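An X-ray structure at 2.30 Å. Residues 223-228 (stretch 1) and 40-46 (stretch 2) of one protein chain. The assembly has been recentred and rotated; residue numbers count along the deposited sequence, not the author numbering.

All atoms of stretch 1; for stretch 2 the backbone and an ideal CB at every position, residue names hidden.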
ATOM      1  N   ASN A 223      -6.955  17.087  -1.374  1.00 20.20           N
ATOM      2  CA  ASN A 223      -6.771  17.500   0.010  1.00 19.40           C
ATOM      3  C   ASN A 223      -5.621  18.476   0.085  1.00 20.00           C
ATOM      4  O   ASN A 223      -4.475  18.101  -0.150  1.00 20.14           O
ATOM      5  CB  ASN A 223      -6.500  16.275   0.905  1.00 18.44           C
ATOM      6  CG  ASN A 223      -6.660  16.588   2.366  1.00 17.39           C
ATOM      7  OD1 ASN A 223      -6.390  17.710   2.799  1.00 16.16           O
ATOM      8  ND2 ASN A 223      -7.127  15.609   3.143  1.00 16.03           N
ATOM      9  N   GLN A 224      -5.912  19.733   0.405  1.00 20.84           N
ATOM     10  CA  GLN A 224      -4.863  20.752   0.376  1.00 21.90           C
ATOM     11  C   GLN A 224      -4.172  20.886   1.734  1.00 21.32           C
ATOM     12  O   GLN A 224      -3.307  21.740   1.888  1.00 21.78           O
ATOM     13  CB  GLN A 224      -5.402  22.119  -0.118  1.00 23.34           C
ATOM     14  CG  GLN A 224      -6.244  22.081  -1.417  1.00 24.42           C
ATOM     15  CD  GLN A 224      -5.613  21.263  -2.548  1.00 26.64           C
ATOM     16  OE1 GLN A 224      -6.297  20.501  -3.243  1.00 26.87           O
ATOM     17  NE2 GLN A 224      -4.313  21.437  -2.750  1.00 27.54           N
ATOM     18  N   ASN A 225      -4.532  20.027   2.700  1.00 20.45           N
ATOM     19  CA  ASN A 225      -3.924  20.042   4.032  1.00 19.87           C
ATOM     20  C   ASN A 225      -3.039  18.818   4.300  1.00 19.27           C
ATOM     21  O   ASN A 225      -3.018  18.266   5.406  1.00 18.64           O
ATOM     22  CB  ASN A 225      -5.013  20.189   5.090  1.00 19.77           C
ATOM     23  CG  ASN A 225      -5.777  21.479   4.943  1.00 21.16           C
ATOM     24  OD1 ASN A 225      -5.181  22.537   4.678  1.00 22.55           O
ATOM     25  ND2 ASN A 225      -7.097  21.415   5.103  1.00 19.03           N
ATOM     26  N   GLY A 226      -2.304  18.411   3.270  1.00 19.08           N
ATOM     27  CA  GLY A 226      -1.371  17.308   3.362  1.00 18.53           C
ATOM     28  C   GLY A 226       0.024  17.815   3.650  1.00 18.92           C
ATOM     29  O   GLY A 226       0.416  18.900   3.205  1.00 19.81           O
ATOM     30  N   HIS A 227       0.789  17.021   4.382  1.00 18.86           N
ATOM     31  CA  HIS A 227       2.159  17.388   4.711  1.00 19.31           C
ATOM     32  C   HIS A 227       2.986  16.143   5.021  1.00 19.72           C
ATOM     33  O   HIS A 227       2.446  15.058   5.240  1.00 19.40           O
ATOM     34  CB  HIS A 227       2.148  18.284   5.929  1.00 19.17           C
ATOM     35  CG  HIS A 227       1.691  17.579   7.159  1.00 19.07           C
ATOM     36  ND1 HIS A 227       2.546  16.841   7.950  1.00 18.90           N
ATOM     37  CD2 HIS A 227       0.461  17.447   7.701  1.00 18.54           C
ATOM     38  CE1 HIS A 227       1.861  16.299   8.937  1.00 20.58           C
ATOM     39  NE2 HIS A 227       0.592  16.651   8.810  1.00 18.40           N
ATOM     40  N   VAL A 228       4.297  16.327   5.077  1.00 20.94           N
ATOM     41  CA  VAL A 228       5.228  15.256   5.393  1.00 21.73           C
ATOM     42  C   VAL A 228       5.377  15.098   6.902  1.00 22.33           C
ATOM     43  O   VAL A 228       5.317  16.086   7.659  1.00 22.70           O
ATOM     44  CB  VAL A 228       6.617  15.545   4.776  1.00 22.92           C
ATOM     45  CG1 VAL A 228       7.637  14.499   5.190  1.00 23.16           C
ATOM     46  CG2 VAL A 228       6.499  15.605   3.271  1.00 22.53           C
ATOM     47  N   UNK A  40      -5.753  23.034  12.971  1.00 20.74           N
ATOM     48  CA  UNK A  40      -4.568  22.296  12.488  1.00 19.63           C
ATOM     49  C   UNK A  40      -4.238  22.672  11.038  1.00 19.43           C
ATOM     50  O   UNK A  40      -3.060  22.733  10.676  1.00 19.81           O
ATOM     51  CB  UNK A  40      -4.799  20.787  12.594  1.00 19.63           C
ATOM     52  N   UNK A  41      -5.257  22.928  10.216  1.00 18.69           N
ATOM     53  CA  UNK A  41      -5.020  23.364   8.834  1.00 18.81           C
ATOM     54  C   UNK A  41      -4.183  24.659   8.799  1.00 19.23           C
ATOM     55  O   UNK A  41      -3.229  24.760   8.033  1.00 19.52           O
ATOM     56  CB  UNK A  41      -6.352  23.578   8.112  1.00 18.81           C
ATOM     57  N   UNK A  42      -4.524  25.619   9.652  1.00 19.83           N
ATOM     58  CA  UNK A  42      -3.803  26.887   9.732  1.00 21.04           C
ATOM     59  C   UNK A  42      -2.380  26.725  10.245  1.00 21.17           C
ATOM     60  O   UNK A  42      -1.467  27.396   9.771  1.00 21.55           O
ATOM     61  CB  UNK A  42      -4.563  27.861  10.635  1.00 21.04           C
ATOM     62  N   UNK A  43      -2.189  25.839  11.209  1.00 20.85           N
ATOM     63  CA  UNK A  43      -0.839  25.527  11.659  1.00 21.39           C
ATOM     64  C   UNK A  43      -0.026  24.874  10.520  1.00 21.27           C
ATOM     65  O   UNK A  43       1.097  25.279  10.267  1.00 21.90           O
ATOM     66  CB  UNK A  43      -0.889  24.606  12.880  1.00 21.39           C
ATOM     67  N   UNK A  44      -0.617  23.911   9.816  1.00 21.07           N
ATOM     68  CA  UNK A  44       0.060  23.200   8.708  1.00 21.18           C
ATOM     69  C   UNK A  44       0.528  24.154   7.599  1.00 22.08           C
ATOM     70  O   UNK A  44       1.606  23.968   7.020  1.00 23.15           O
ATOM     71  CB  UNK A  44      -0.879  22.150   8.111  1.00 21.18           C
ATOM     72  N   UNK A  45      -0.283  25.179   7.327  1.00 22.06           N
ATOM     73  CA  UNK A  45      -0.006  26.159   6.285  1.00 22.07           C
ATOM     74  C   UNK A  45       0.781  27.366   6.773  1.00 23.07           C
ATOM     75  O   UNK A  45       1.142  28.233   5.977  1.00 23.96           O
ATOM     76  CB  UNK A  45      -1.323  26.633   5.667  1.00 22.07           C
ATOM     77  N   UNK A  46       1.047  27.431   8.073  1.00 23.28           N
ATOM     78  CA  UNK A  46       1.919  28.460   8.624  1.00 24.22           C
ATOM     79  C   UNK A  46       1.213  29.720   9.065  1.00 24.71           C
ATOM     80  O   UNK A  46       1.865  30.671   9.506  1.00 26.02           O
ATOM     81  CB  UNK A  46       2.983  28.830   7.589  1.00 24.22           C
TER

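Backbone angles at positions 40 to 44 are helical, and two backbone bonds confirm the helix: N of position 44 to O of position 40 (2.8 Å), and N of position 45 to O of position 41 (3.1 Å). The closest CA approach to stretch 1 is 5.9 Å, from CA of position 41 to Asn225 CA, so the contact should be sought around that point and one turn further along the helix.

At position 40, CA-to-CB points sideways and the ideal CB has no atom of stretch 1 within 5.5 Å. Stretch 1 therefore sets almost no condition, and many side chains would fit. The deposited residue is Ile40, whose CG1 is 6.3 Å from its nearest atom of stretch 1, His227 NE2.

Position 41 is tighter. Its CA-to-CB bond also runs sideways, but the ideal CB already lies 3.8 Å from Asn225 OD1. A small residue, alanine or serine, fits without further adjustment; a longer one would fit if its chain turned aside from the Asn225 amide. Ala41 is found, with its CB 3.7 Å from Asn225 OD1, a plain packing contact at the closest CA approach of the two stretches.

Position 42 points away and position 43 is out of reach, so neither can be inferred from stretch 1. They are Asn42 and Ile43, and neither side chain makes contact with stretch 1.

Position 44 points toward stretch 1. The ideal CB is 4.9 Å from His227 CD2 and 5.2 Å from Asn225 O, leaving space for a side chain of moderate length. The nearest ring atom, the carbon His227 CD2, suits an aliphatic residue, so leucine, isoleucine or methionine would all be reasonable; a donor reaching for Asn225 O is also conceivable. The deposited Ile44 has chi1 in m and chi2 in t, which extends CD1 to 3.8 Å from both His227 CD2 and Asn225 O. Its approach to the ring is oblique, and it covers more of its area against stretch 1 than any other residue of the helix segment.

Position 45 has its CA-to-CB bond sideways and nothing within 5.5 Å of the ideal CB, so a short side chain would not touch. Beyond it, however, stretch 1 presents two acceptors, Gln224 O and Asn225 OD1. A long donor suits this arrangement: histidine, lysine, arginine or glutamine. His45, with chi1 in m, brings its ring end in: NE2 is 2.9 Å from Gln224 O and 2.8 Å from Asn225 OD1, and both atoms lie at the ring edge, near its plane. NE2 donates to both, but at 125° and 128° the two bonds are bent and weak, as expected when one N-H is shared. Asn225 is itself steadied by its N donating to Asn223 OD1 (3.0 Å).

Position 46 is decided by its backbone. Phi is 91° and psi 3°, and an ideal CB would be jammed against the carbonyl O of position 45, which calls for glycine. Gly46 closes the helix in a Schellman motif, its N bonding to Ile43 O at 3.1 Å.

Stretch 2, residues 40-46: IANIIHG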
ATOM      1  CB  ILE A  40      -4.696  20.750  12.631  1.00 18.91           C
ATOM      2  CG1 ILE A  40      -3.350  20.061  12.388  1.00 18.87           C
ATOM      3  CG2 ILE A  40      -5.751  20.178  11.677  1.00 17.22           C
ATOM      4  CD1 ILE A  40      -2.217  20.514  13.275  1.00 16.70           C
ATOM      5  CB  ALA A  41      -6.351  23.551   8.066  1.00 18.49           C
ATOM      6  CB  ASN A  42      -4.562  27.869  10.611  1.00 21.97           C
ATOM      7  CG  ASN A  42      -5.738  28.500   9.888  1.00 24.29           C
ATOM      8  OD1 ASN A  42      -5.604  28.971   8.756  1.00 26.47           O
ATOM      9  ND2 ASN A  42      -6.883  28.552  10.552  1.00 25.51           N
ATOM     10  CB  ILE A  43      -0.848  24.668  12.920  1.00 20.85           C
ATOM     11  CG1 ILE A  43      -1.418  25.481  14.092  1.00 21.66           C
ATOM     12  CG2 ILE A  43       0.551  24.207  13.250  1.00 21.19           C
ATOM     13  CD1 ILE A  43      -1.854  24.636  15.299  1.00 20.34           C
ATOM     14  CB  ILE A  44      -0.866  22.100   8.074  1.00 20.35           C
ATOM     15  CG1 ILE A  44      -1.036  20.915   9.024  1.00 19.92           C
ATOM     16  CG2 ILE A  44      -0.295  21.594   6.755  1.00 19.92           C
ATOM     17  CD1 ILE A  44      -2.205  19.964   8.676  1.00 19.40           C
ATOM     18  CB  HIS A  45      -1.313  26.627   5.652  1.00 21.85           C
ATOM     19  CG  HIS A  45      -1.900  25.640   4.697  1.00 20.98           C
ATOM     20  ND1 HIS A  45      -1.592  25.632   3.355  1.00 20.14           N
ATOM     21  CD2 HIS A  45      -2.784  24.635   4.887  1.00 19.95           C
ATOM     22  CE1 HIS A  45      -2.256  24.660   2.760  1.00 20.96           C
ATOM     23  NE2 HIS A  45      -2.989  24.039   3.667  1.00 20.86           N
TER
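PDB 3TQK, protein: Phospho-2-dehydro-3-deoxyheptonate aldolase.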